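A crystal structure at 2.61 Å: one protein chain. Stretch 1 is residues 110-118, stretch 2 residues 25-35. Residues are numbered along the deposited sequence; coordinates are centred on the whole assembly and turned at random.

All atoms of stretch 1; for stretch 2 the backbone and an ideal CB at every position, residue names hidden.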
# COMPACT_ATOMS: atom_id res chain seq x y z
N TYR A 110 -6.33 -4.44 0.48
CA TYR A 110 -5.12 -3.84 1.02
C TYR A 110 -4.83 -2.66 0.14
O TYR A 110 -4.85 -2.80 -1.09
CB TYR A 110 -3.90 -4.80 1.06
CG TYR A 110 -3.93 -5.79 2.20
CD1 TYR A 110 -3.92 -5.36 3.52
CD2 TYR A 110 -3.96 -7.16 1.96
CE1 TYR A 110 -3.99 -6.27 4.58
CE2 TYR A 110 -4.06 -8.08 3.01
CZ TYR A 110 -4.04 -7.63 4.31
OH TYR A 110 -4.11 -8.54 5.34
N ILE A 111 -4.66 -1.49 0.73
CA ILE A 111 -4.27 -0.27 0.00
C ILE A 111 -2.85 0.03 0.54
O ILE A 111 -2.64 0.05 1.76
CB ILE A 111 -5.32 0.87 0.11
CG1 ILE A 111 -5.02 2.03 -0.86
CG2 ILE A 111 -5.61 1.31 1.57
CD1 ILE A 111 -6.23 2.97 -1.10
N SER A 112 -1.85 0.04 -0.36
CA SER A 112 -0.44 0.09 0.02
C SER A 112 0.42 1.00 -0.86
O SER A 112 0.22 1.06 -2.08
CB SER A 112 0.13 -1.34 -0.06
OG SER A 112 1.41 -1.44 0.54
N SER A 113 1.42 1.65 -0.23
CA SER A 113 2.38 2.53 -0.90
C SER A 113 3.75 2.51 -0.21
O SER A 113 3.89 1.96 0.89
CB SER A 113 1.85 3.96 -0.95
OG SER A 113 2.54 4.73 -1.91
N GLU A 114 4.76 3.09 -0.87
CA GLU A 114 6.12 3.23 -0.36
C GLU A 114 6.57 4.68 -0.57
O GLU A 114 6.59 5.17 -1.70
CB GLU A 114 7.08 2.23 -1.03
CG GLU A 114 8.53 2.36 -0.58
CD GLU A 114 9.43 1.15 -0.78
OE1 GLU A 114 8.93 0.08 -1.17
OE2 GLU A 114 10.64 1.27 -0.48
N LEU A 115 6.90 5.35 0.52
CA LEU A 115 7.32 6.74 0.49
C LEU A 115 8.60 6.89 1.31
O LEU A 115 8.60 6.70 2.53
CB LEU A 115 6.18 7.65 1.00
CG LEU A 115 6.48 9.12 1.23
CD1 LEU A 115 6.91 9.83 -0.07
CD2 LEU A 115 5.30 9.80 1.86
N THR A 116 9.71 7.19 0.63
CA THR A 116 11.02 7.41 1.25
C THR A 116 11.61 8.74 0.76
O THR A 116 11.26 9.23 -0.32
CB THR A 116 11.97 6.21 1.01
OG1 THR A 116 12.28 6.11 -0.37
CG2 THR A 116 11.41 4.88 1.51
N TRP A 117 12.46 9.35 1.58
CA TRP A 117 13.13 10.61 1.29
C TRP A 117 14.43 10.66 2.08
O TRP A 117 14.72 9.77 2.89
CB TRP A 117 12.21 11.82 1.55
CG TRP A 117 11.82 12.00 2.99
CD1 TRP A 117 12.47 12.77 3.92
CD2 TRP A 117 10.78 11.31 3.69
NE1 TRP A 117 11.90 12.59 5.16
CE2 TRP A 117 10.82 11.74 5.04
CE3 TRP A 117 9.78 10.39 3.31
CZ2 TRP A 117 9.92 11.28 6.01
CZ3 TRP A 117 8.90 9.93 4.27
CH2 TRP A 117 8.97 10.37 5.60
N SER A 118 15.25 11.69 1.83
CA SER A 118 16.54 11.87 2.47
C SER A 118 16.55 13.03 3.45
O SER A 118 15.98 14.09 3.19
CB SER A 118 17.63 12.09 1.43
OG SER A 118 18.15 10.83 1.03
N UNK A 25 -15.86 4.20 -5.75
CA UNK A 25 -14.91 5.31 -5.82
C UNK A 25 -14.12 5.37 -4.50
O UNK A 25 -14.73 5.40 -3.43
CB UNK A 25 -15.63 6.63 -6.09
N UNK A 26 -12.78 5.38 -4.57
CA UNK A 26 -11.89 5.50 -3.40
C UNK A 26 -11.06 6.77 -3.57
O UNK A 26 -10.49 7.00 -4.63
CB UNK A 26 -10.99 4.27 -3.25
N UNK A 27 -11.04 7.61 -2.52
CA UNK A 27 -10.25 8.85 -2.42
C UNK A 27 -9.36 8.77 -1.22
O UNK A 27 -9.74 8.21 -0.20
CB UNK A 27 -11.15 10.09 -2.33
N UNK A 28 -8.20 9.38 -1.31
CA UNK A 28 -7.32 9.37 -0.16
C UNK A 28 -6.15 10.29 -0.27
O UNK A 28 -5.96 10.95 -1.29
CB UNK A 28 -6.81 7.95 0.09
N UNK A 29 -5.35 10.30 0.80
CA UNK A 29 -4.16 11.12 0.98
C UNK A 29 -3.04 10.28 1.51
O UNK A 29 -3.26 9.43 2.39
CB UNK A 29 -4.43 12.30 1.92
N UNK A 30 -1.84 10.46 0.93
CA UNK A 30 -0.63 9.74 1.33
C UNK A 30 0.39 10.69 1.94
O UNK A 30 0.72 11.73 1.34
CB UNK A 30 -0.02 9.01 0.13
N UNK A 31 0.89 10.33 3.14
CA UNK A 31 1.94 11.08 3.84
C UNK A 31 2.53 10.26 4.98
O UNK A 31 1.88 9.37 5.52
CB UNK A 31 1.39 12.40 4.38
N UNK A 32 3.78 10.58 5.33
CA UNK A 32 4.49 9.97 6.46
C UNK A 32 5.13 11.10 7.25
O UNK A 32 5.12 12.23 6.78
CB UNK A 32 5.54 8.95 6.00
N UNK A 33 5.61 10.84 8.48
CA UNK A 33 6.22 11.88 9.31
C UNK A 33 7.70 11.61 9.54
O UNK A 33 8.07 10.48 9.85
CB UNK A 33 5.49 11.98 10.65
N UNK A 34 8.53 12.64 9.46
CA UNK A 34 9.97 12.55 9.73
C UNK A 34 10.22 12.27 11.23
O UNK A 34 9.32 12.46 12.05
CB UNK A 34 10.67 13.84 9.30
N UNK A 35 11.44 11.87 11.58
CA UNK A 35 11.87 11.63 12.96
C UNK A 35 11.94 12.95 13.73
O UNK A 35 11.92 12.95 14.97
CB UNK A 35 13.23 10.93 12.99

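The two strands run in the same general direction, 43° apart, with axes approaching to 8.0 Å. No hydrogen bond joins them; they pack mainly through side chains: Ile111, Ser113, Leu115 and Trp117 point toward stretch 2, and positions there must be read against that row.

Position 25 has extended backbone angles and nothing of stretch 1 near its ideal CB, so many side chains would suit; it is Val25, which makes no contact with stretch 1.

At position 26 the CA-to-CB bond points toward stretch 1, and the ideal CB lies 5.4 Å from Ile111 CD1. That gap suits an apolar chain of medium size, such as valine, leucine, isoleucine or methionine. The residue is Ile26, whose CG2 comes to 4.1 Å from CD1 of Ile111.

Position 27 points away, leaving the choice open; it is Asn27, hydrogen-bonded through ND2 elsewhere in the structure.

Position 28, at phi/psi -169/178, is fully extended. An ideal CB would stand 5.2 Å from Ile111 CD1, so stretch 1 alone would admit a small side chain. The residue is Gly28, and it makes no contact across the interface.

Position 29 is out of reach of stretch 1, which sets no preference; Asp29 occupies it.

Position 30 turns toward stretch 1, its ideal CB 5.4 Å from Ser113 OG, with Leu115 further along. A polar chain could address the hydroxyl, while a branched apolar one could fill the space beside Leu115. Leu30 takes the second course: Leu30 CG lies 4.4 Å from Leu115 CD2, and Leu30 CD2 packs 3.5 Å from Ser113 OG, a hydroxyl hydrogen-bonded elsewhere in the structure.

Position 31 points away, so a large side chain is possible. The residue is Tyr31, whose CA lies 4.1 Å from Leu115 CD2.

Position 32 points toward stretch 1 into apolar surroundings, its ideal CB 3.7 Å from Trp117 CH2 and 4.2 Å from Leu115 CD2. Leucine, isoleucine, valine or methionine would be apt. Leu32 has CB 3.8 Å from Trp117 CH2, at the indole edge, and with chi1 in m sends CD1 to 3.6 Å from the backbone O of Leu115.

Position 33 points away, allowing polar or beta-branched residues; it is Thr33, whose backbone C lies 4.2 Å from Trp117 CZ2.

Position 34 leaves the strand, its CB directed sideways beside the indole edge, where small residues fit easily. Ser34 places CA 3.9 Å and CB 4.2 Å from Trp117 CZ2.

Position 35 makes no contact and is unconstrained by stretch 1; it is Ala35.

Stretch 2, residues 25-35: VINGDLYLTSA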
# COMPACT_ATOMS: atom_id res chain seq x y z
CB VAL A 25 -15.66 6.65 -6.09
CG1 VAL A 25 -14.77 7.86 -5.83
CG2 VAL A 25 -16.22 6.70 -7.50
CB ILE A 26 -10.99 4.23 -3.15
CG1 ILE A 26 -11.85 2.99 -2.82
CG2 ILE A 26 -9.96 4.49 -2.03
CD1 ILE A 26 -11.07 1.67 -2.51
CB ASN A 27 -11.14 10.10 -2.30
CG ASN A 27 -12.25 10.16 -3.31
OD1 ASN A 27 -13.41 9.85 -3.01
ND2 ASN A 27 -11.92 10.57 -4.51
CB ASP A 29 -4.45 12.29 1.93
CG ASP A 29 -5.47 13.28 1.38
OD1 ASP A 29 -5.12 14.04 0.45
OD2 ASP A 29 -6.61 13.29 1.89
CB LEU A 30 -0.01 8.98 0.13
CG LEU A 30 1.40 8.40 0.32
CD1 LEU A 30 1.39 7.18 1.24
CD2 LEU A 30 2.03 8.06 -1.00
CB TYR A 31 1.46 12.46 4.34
CG TYR A 31 0.55 12.44 5.55
CD1 TYR A 31 -0.83 12.27 5.41
CD2 TYR A 31 1.06 12.66 6.83
CE1 TYR A 31 -1.67 12.29 6.52
CE2 TYR A 31 0.22 12.67 7.95
CZ TYR A 31 -1.15 12.49 7.78
OH TYR A 31 -1.95 12.52 8.90
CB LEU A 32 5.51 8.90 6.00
CG LEU A 32 4.92 7.57 5.46
CD1 LEU A 32 6.02 6.59 5.10
CD2 LEU A 32 3.94 6.92 6.44
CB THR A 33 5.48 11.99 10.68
OG1 THR A 33 4.09 12.22 10.46
CG2 THR A 33 6.03 13.08 11.56
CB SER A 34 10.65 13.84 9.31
OG SER A 34 11.98 13.90 9.80
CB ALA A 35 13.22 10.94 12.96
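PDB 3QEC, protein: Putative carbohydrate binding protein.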